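Local coordinates for sensor protein kinase WalK (Staphylococcus aureus, PDB 4YWZ) that is a membrane sensor histidine kinase of an essential two-component system, whose extracellular receptor domain probably senses signals outside the cell, at residues A[114-122]-A[133-144]. The protein carries 1 engineered substitution. Residues are numbered along the deposited sequence; the frame is centred on the assembly and turned at random.
Sequences KDRVWVYNI and NIYIESKINDVY
A beta hairpin in the middle of the sheet, running out into the C-terminal helix, brings 114-122 against 133-144. Trp118 with Ser138, Tyr120 with Ile136 and Ile122 with Ile134 are its hydrogen-bonded antiparallel pairs, each closed by two backbone bonds; Ile134 N to Ile122 O, at 2.8 Å, is nearly straight (172°). These six side chains share the sheet face on which the long helix 7-37 packs, in keeping with the Cache-type fold of this receptor domain. Ser138 OG comes in at the edge of the Trp118 indole, 3.5 Å from CE3, and a water bridges OG to Trp118 O, donating to that carbonyl. NE1 of the indole hydrogen-bonds to Asp103 OD2 on the adjoining strand 102-109.

On the other face Asn133 ND2 reaches Asn121 OD1 at 2.9 Å, approaching from above the carbonyl plane, with the two amides turned 53° apart. Val119 CG1 meets Tyr135 CE2 at 3.6 Å. Tyr135 OH donates to the anti lone pair of Glu137 OE2 at 2.6 Å; OE2 also forms a salt bridge with Lys108, while OE1 shares a hydrogen bond with Tyr110.

Past Ser138 the chain turns at Lys139 into helix 141-149. Here the Arg116 side chain, bent at chi3 (-72°), lays its guanidinium flat over the Tyr144 ring, a cation-pi stack with CZ 4.0 Å from the ring centroid. Between sheet and helix, Ile140 CD1 packs 4.0 Å from Trp118 CB.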
ATOM      1  N   LYS A 114     -16.922  13.950   4.323  1.00 29.24           N
ATOM      2  CA  LYS A 114     -17.108  12.652   3.648  1.00 29.17           C
ATOM      3  C   LYS A 114     -15.850  12.222   2.784  1.00 28.13           C
ATOM      4  O   LYS A 114     -15.289  12.906   1.908  1.00 25.90           O
ATOM      5  CB  LYS A 114     -18.370  12.729   2.774  1.00 32.58           C
ATOM      6  CG  LYS A 114     -19.643  12.756   3.556  1.00 36.59           C
ATOM      7  CD  LYS A 114     -20.804  12.806   2.540  1.00 48.68           C
ATOM      8  CE  LYS A 114     -22.153  12.818   3.255  1.00 54.58           C
ATOM      9  NZ  LYS A 114     -22.043  11.882   4.424  1.00 53.74           N
ATOM     10  N   ASP A 115     -15.329  11.017   3.105  1.00 24.12           N
ATOM     11  CA  ASP A 115     -14.237  10.419   2.445  1.00 21.92           C
ATOM     12  C   ASP A 115     -14.756   9.100   1.745  1.00 19.83           C
ATOM     13  O   ASP A 115     -15.572   8.416   2.340  1.00 20.09           O
ATOM     14  CB  ASP A 115     -13.209   9.880   3.496  1.00 23.05           C
ATOM     15  CG  ASP A 115     -12.444  10.985   4.247  1.00 33.55           C
ATOM     16  OD1 ASP A 115     -12.327  12.064   3.594  1.00 25.30           O
ATOM     17  OD2 ASP A 115     -12.151  10.747   5.498  1.00 34.23           O
ATOM     18  N   ARG A 116     -14.252   8.818   0.580  1.00 20.50           N
ATOM     19  CA  ARG A 116     -14.430   7.458  -0.067  1.00 21.03           C
ATOM     20  C   ARG A 116     -13.746   6.350   0.718  1.00 18.57           C
ATOM     21  O   ARG A 116     -12.592   6.435   1.050  1.00 19.00           O
ATOM     22  CB  ARG A 116     -13.929   7.405  -1.472  1.00 29.57           C
ATOM     23  CG  ARG A 116     -15.041   7.800  -2.432  1.00 43.72           C
ATOM     24  CD  ARG A 116     -14.623   7.793  -3.878  1.00 44.95           C
ATOM     25  NE  ARG A 116     -13.760   8.910  -4.038  1.00 51.75           N
ATOM     26  CZ  ARG A 116     -13.499   9.525  -5.177  1.00 51.52           C
ATOM     27  NH1 ARG A 116     -14.053   9.129  -6.310  1.00 58.03           N
ATOM     28  NH2 ARG A 116     -12.617  10.527  -5.143  1.00 43.03           N
ATOM     29  N   VAL A 117     -14.511   5.281   1.063  1.00 16.55           N
ATOM     30  CA  VAL A 117     -14.031   4.174   1.876  1.00 17.06           C
ATOM     31  C   VAL A 117     -14.453   2.867   1.225  1.00 18.68           C
ATOM     32  O   VAL A 117     -15.518   2.773   0.694  1.00 17.54           O
ATOM     33  CB  VAL A 117     -14.634   4.240   3.287  1.00 18.14           C
ATOM     34  CG1 VAL A 117     -14.335   2.963   4.069  1.00 18.02           C
ATOM     35  CG2 VAL A 117     -14.018   5.445   4.031  1.00 20.51           C
ATOM     36  N   TRP A 118     -13.596   1.893   1.188  1.00 16.86           N
ATOM     37  CA  TRP A 118     -13.896   0.654   0.553  1.00 16.64           C
ATOM     38  C   TRP A 118     -14.242  -0.310   1.663  1.00 16.07           C
ATOM     39  O   TRP A 118     -13.444  -0.601   2.576  1.00 18.06           O
ATOM     40  CB  TRP A 118     -12.720   0.110  -0.278  1.00 17.83           C
ATOM     41  CG  TRP A 118     -13.031  -1.067  -1.113  1.00 16.31           C
ATOM     42  CD1 TRP A 118     -14.000  -1.150  -2.035  1.00 17.39           C
ATOM     43  CD2 TRP A 118     -12.372  -2.361  -1.112  1.00 17.99           C
ATOM     44  NE1 TRP A 118     -14.007  -2.426  -2.642  1.00 20.34           N
ATOM     45  CE2 TRP A 118     -13.035  -3.179  -2.076  1.00 20.71           C
ATOM     46  CE3 TRP A 118     -11.348  -2.917  -0.363  1.00 19.24           C
ATOM     47  CZ2 TRP A 118     -12.635  -4.491  -2.344  1.00 18.88           C
ATOM     48  CZ3 TRP A 118     -10.993  -4.245  -0.590  1.00 18.38           C
ATOM     49  CH2 TRP A 118     -11.652  -5.004  -1.563  1.00 18.17           C
ATOM     50  N   VAL A 119     -15.428  -0.933   1.555  1.00 14.72           N
ATOM     51  CA  VAL A 119     -15.927  -1.859   2.559  1.00 15.59           C
ATOM     52  C   VAL A 119     -15.841  -3.264   1.939  1.00 16.36           C
ATOM     53  O   VAL A 119     -16.261  -3.517   0.791  1.00 17.52           O
ATOM     54  CB  VAL A 119     -17.426  -1.644   2.901  1.00 17.55           C
ATOM     55  CG1 VAL A 119     -18.038  -2.814   3.712  1.00 18.47           C
ATOM     56  CG2 VAL A 119     -17.604  -0.274   3.550  1.00 20.67           C
ATOM     57  N   TYR A 120     -15.133  -4.143   2.662  1.00 15.46           N
ATOM     58  CA  TYR A 120     -14.924  -5.576   2.267  1.00 15.33           C
ATOM     59  C   TYR A 120     -15.435  -6.412   3.413  1.00 15.82           C
ATOM     60  O   TYR A 120     -15.072  -6.285   4.582  1.00 16.53           O
ATOM     61  CB  TYR A 120     -13.459  -5.808   1.996  1.00 17.97           C
ATOM     62  CG  TYR A 120     -13.132  -7.234   1.603  1.00 15.13           C
ATOM     63  CD1 TYR A 120     -13.471  -7.644   0.358  1.00 18.52           C
ATOM     64  CD2 TYR A 120     -12.502  -8.080   2.467  1.00 18.59           C
ATOM     65  CE1 TYR A 120     -13.198  -8.960  -0.069  1.00 20.35           C
ATOM     66  CE2 TYR A 120     -12.202  -9.378   2.099  1.00 19.75           C
ATOM     67  CZ  TYR A 120     -12.600  -9.793   0.862  1.00 18.25           C
ATOM     68  OH  TYR A 120     -12.306 -11.123   0.417  1.00 20.94           O
ATOM     69  N   ASN A 121     -16.254  -7.407   3.062  1.00 15.33           N
ATOM     70  CA  ASN A 121     -16.697  -8.407   3.949  1.00 14.68           C
ATOM     71  C   ASN A 121     -16.196  -9.818   3.479  1.00 14.54           C
ATOM     72  O   ASN A 121     -16.291 -10.163   2.298  1.00 16.15           O
ATOM     73  CB  ASN A 121     -18.218  -8.500   3.899  1.00 15.75           C
ATOM     74  CG  ASN A 121     -18.897  -7.332   4.540  1.00 16.90           C
ATOM     75  OD1 ASN A 121     -18.682  -7.094   5.711  1.00 17.85           O
ATOM     76  ND2 ASN A 121     -19.674  -6.634   3.803  1.00 16.80           N
ATOM     77  N   ILE A 122     -15.646 -10.532   4.452  1.00 14.26           N
ATOM     78  CA  ILE A 122     -15.278 -11.955   4.247  1.00 16.44           C
ATOM     79  C   ILE A 122     -15.864 -12.792   5.355  1.00 16.84           C
ATOM     80  O   ILE A 122     -15.652 -12.586   6.534  1.00 17.87           O
ATOM     81  CB  ILE A 122     -13.756 -12.185   4.074  1.00 20.91           C
ATOM     82  CG1 ILE A 122     -13.509 -13.700   3.842  1.00 22.59           C
ATOM     83  CG2 ILE A 122     -12.943 -11.615   5.192  1.00 18.78           C
ATOM     84  CD1 ILE A 122     -12.087 -14.043   3.455  1.00 23.97           C
ATOM     85  N   ASN A 133     -18.635 -12.935  10.281  1.00 19.83           N
ATOM     86  CA  ASN A 133     -18.184 -12.181   9.174  1.00 16.51           C
ATOM     87  C   ASN A 133     -17.182 -11.135   9.649  1.00 15.82           C
ATOM     88  O   ASN A 133     -17.374 -10.543  10.720  1.00 18.28           O
ATOM     89  CB  ASN A 133     -19.355 -11.465   8.476  1.00 17.77           C
ATOM     90  CG  ASN A 133     -18.918 -10.589   7.338  1.00 17.28           C
ATOM     91  OD1 ASN A 133     -18.561 -11.063   6.279  1.00 16.95           O
ATOM     92  ND2 ASN A 133     -18.906  -9.246   7.605  1.00 17.34           N
ATOM     93  N   ILE A 134     -16.140 -10.985   8.838  1.00 16.49           N
ATOM     94  CA  ILE A 134     -15.134  -9.940   9.076  1.00 17.10           C
ATOM     95  C   ILE A 134     -15.555  -8.782   8.160  1.00 15.18           C
ATOM     96  O   ILE A 134     -15.644  -8.936   6.920  1.00 15.67           O
ATOM     97  CB  ILE A 134     -13.710 -10.447   8.655  1.00 17.46           C
ATOM     98  CG1 ILE A 134     -13.247 -11.533   9.632  1.00 18.63           C
ATOM     99  CG2 ILE A 134     -12.732  -9.251   8.533  1.00 18.67           C
ATOM    100  CD1 ILE A 134     -12.062 -12.345   9.085  1.00 23.96           C
ATOM    101  N   TYR A 135     -15.831  -7.605   8.728  1.00 16.95           N
ATOM    102  CA  TYR A 135     -16.166  -6.391   8.031  1.00 15.45           C
ATOM    103  C   TYR A 135     -14.967  -5.427   8.162  1.00 15.20           C
ATOM    104  O   TYR A 135     -14.493  -5.212   9.259  1.00 16.15           O
ATOM    105  CB  TYR A 135     -17.361  -5.770   8.766  1.00 16.55           C
ATOM    106  CG  TYR A 135     -17.711  -4.324   8.423  1.00 16.02           C
ATOM    107  CD1 TYR A 135     -17.178  -3.317   9.167  1.00 17.21           C
ATOM    108  CD2 TYR A 135     -18.627  -4.011   7.431  1.00 18.02           C
ATOM    109  CE1 TYR A 135     -17.519  -1.981   8.920  1.00 18.03           C
ATOM    110  CE2 TYR A 135     -19.016  -2.716   7.204  1.00 20.32           C
ATOM    111  CZ  TYR A 135     -18.395  -1.689   7.942  1.00 17.52           C
ATOM    112  OH  TYR A 135     -18.682  -0.342   7.709  1.00 21.22           O
ATOM    113  N   ILE A 136     -14.513  -4.917   7.054  1.00 13.96           N
ATOM    114  CA  ILE A 136     -13.334  -4.053   7.001  1.00 15.21           C
ATOM    115  C   ILE A 136     -13.713  -2.772   6.283  1.00 15.89           C
ATOM    116  O   ILE A 136     -14.273  -2.775   5.205  1.00 16.23           O
ATOM    117  CB  ILE A 136     -12.187  -4.715   6.296  1.00 15.53           C
ATOM    118  CG1 ILE A 136     -11.768  -5.959   7.023  1.00 17.40           C
ATOM    119  CG2 ILE A 136     -11.007  -3.750   6.146  1.00 17.08           C
ATOM    120  CD1 ILE A 136     -10.722  -6.747   6.292  1.00 20.32           C
ATOM    121  N   GLU A 137     -13.387  -1.627   6.936  1.00 14.75           N
ATOM    122  CA  GLU A 137     -13.361  -0.268   6.271  1.00 15.47           C
ATOM    123  C   GLU A 137     -11.887   0.035   5.998  1.00 16.65           C
ATOM    124  O   GLU A 137     -11.037   0.003   6.923  1.00 15.86           O
ATOM    125  CB  GLU A 137     -13.957   0.843   7.139  1.00 16.03           C
ATOM    126  CG  GLU A 137     -15.428   0.690   7.343  1.00 17.18           C
ATOM    127  CD  GLU A 137     -16.080   1.820   8.216  1.00 18.88           C
ATOM    128  OE1 GLU A 137     -15.339   2.779   8.587  1.00 21.77           O
ATOM    129  OE2 GLU A 137     -17.253   1.583   8.590  1.00 21.52           O
ATOM    130  N   SER A 138     -11.586   0.213   4.712  1.00 16.32           N
ATOM    131  CA  SER A 138     -10.210   0.451   4.260  1.00 17.03           C
ATOM    132  C   SER A 138     -10.120   1.798   3.603  1.00 17.74           C
ATOM    133  O   SER A 138     -11.042   2.297   2.932  1.00 17.83           O
ATOM    134  CB  SER A 138      -9.754  -0.735   3.427  1.00 17.47           C
ATOM    135  OG  SER A 138     -10.404  -0.780   2.223  1.00 19.67           O
ATOM    136  N   LYS A 139      -8.927   2.390   3.768  1.00 17.84           N
ATOM    137  CA  LYS A 139      -8.689   3.799   3.388  1.00 18.21           C
ATOM    138  C   LYS A 139      -8.315   3.960   1.935  1.00 19.71           C
ATOM    139  O   LYS A 139      -7.242   4.522   1.543  1.00 20.19           O
ATOM    140  CB  LYS A 139      -7.613   4.338   4.300  1.00 18.27           C
ATOM    141  CG  LYS A 139      -7.928   4.376   5.775  1.00 18.54           C
ATOM    142  CD  LYS A 139      -6.776   4.876   6.582  1.00 20.14           C
ATOM    143  CE  LYS A 139      -7.139   4.827   8.039  1.00 23.92           C
ATOM    144  NZ  LYS A 139      -6.108   5.360   8.998  1.00 26.26           N
ATOM    145  N   ILE A 140      -9.204   3.566   1.042  1.00 15.99           N
ATOM    146  CA  ILE A 140      -8.972   3.662  -0.389  1.00 17.50           C
ATOM    147  C   ILE A 140      -8.803   5.140  -0.889  1.00 17.25           C
ATOM    148  O   ILE A 140      -8.263   5.322  -1.991  1.00 18.44           O
ATOM    149  CB  ILE A 140     -10.049   2.928  -1.201  1.00 19.95           C
ATOM    150  CG1 ILE A 140      -9.539   2.494  -2.544  1.00 21.26           C
ATOM    151  CG2 ILE A 140     -11.346   3.713  -1.277  1.00 21.79           C
ATOM    152  CD1 ILE A 140     -10.350   1.410  -3.165  1.00 21.31           C
ATOM    153  N   ASN A 141      -9.270   6.093  -0.068  1.00 18.80           N
ATOM    154  CA  ASN A 141      -9.157   7.507  -0.457  1.00 22.60           C
ATOM    155  C   ASN A 141      -7.718   7.875  -0.511  1.00 21.74           C
ATOM    156  O   ASN A 141      -7.377   8.815  -1.265  1.00 22.74           O
ATOM    157  CB  ASN A 141      -9.875   8.464   0.451  1.00 22.32           C
ATOM    158  CG  ASN A 141     -10.373   9.639  -0.323  1.00 25.56           C
ATOM    159  OD1 ASN A 141     -10.730   9.486  -1.468  1.00 28.95           O
ATOM    160  ND2 ASN A 141     -10.191  10.811   0.242  1.00 29.02           N
ATOM    161  N   ASP A 142      -6.810   7.127   0.136  1.00 21.94           N
ATOM    162  CA  ASP A 142      -5.420   7.439  -0.030  1.00 26.12           C
ATOM    163  C   ASP A 142      -4.948   7.251  -1.474  1.00 24.04           C
ATOM    164  O   ASP A 142      -4.053   8.017  -1.899  1.00 23.00           O
ATOM    165  CB  ASP A 142      -4.550   6.623   0.951  1.00 30.50           C
ATOM    166  CG  ASP A 142      -4.637   7.069   2.482  1.00 28.33           C
ATOM    167  OD1 ASP A 142      -4.958   8.250   2.829  1.00 36.16           O
ATOM    168  OD2 ASP A 142      -4.181   6.190   3.276  1.00 39.39           O
ATOM    169  N   VAL A 143      -5.499   6.273  -2.255  1.00 18.31           N
ATOM    170  CA  VAL A 143      -5.242   6.056  -3.675  1.00 19.76           C
ATOM    171  C   VAL A 143      -5.760   7.258  -4.489  1.00 20.34           C
ATOM    172  O   VAL A 143      -5.033   7.874  -5.242  1.00 20.20           O
ATOM    173  CB  VAL A 143      -5.820   4.743  -4.209  1.00 22.91           C
ATOM    174  CG1 VAL A 143      -5.451   4.653  -5.637  1.00 22.75           C
ATOM    175  CG2 VAL A 143      -5.268   3.570  -3.309  1.00 26.17           C
ATOM    176  N   TYR A 144      -7.038   7.601  -4.293  1.00 20.32           N
ATOM    177  CA  TYR A 144      -7.610   8.752  -4.996  1.00 21.14           C
ATOM    178  C   TYR A 144      -6.889  10.030  -4.725  1.00 19.75           C
ATOM    179  O   TYR A 144      -6.629  10.823  -5.662  1.00 21.88           O
ATOM    180  CB  TYR A 144      -9.109   8.817  -4.659  1.00 21.06           C
ATOM    181  CG  TYR A 144      -9.966   7.674  -5.200  1.00 22.33           C
ATOM    182  CD1 TYR A 144     -10.297   7.559  -6.565  1.00 29.33           C
ATOM    183  CD2 TYR A 144     -10.477   6.760  -4.368  1.00 22.52           C
ATOM    184  CE1 TYR A 144     -11.127   6.513  -6.980  1.00 28.36           C
ATOM    185  CE2 TYR A 144     -11.319   5.720  -4.810  1.00 27.50           C
ATOM    186  CZ  TYR A 144     -11.633   5.627  -6.084  1.00 28.47           C
ATOM    187  OH  TYR A 144     -12.429   4.586  -6.464  1.00 30.58           O
TER
HETATM  188  O   HOH W   1     -12.026  -2.907   3.090  1.00 30.09           O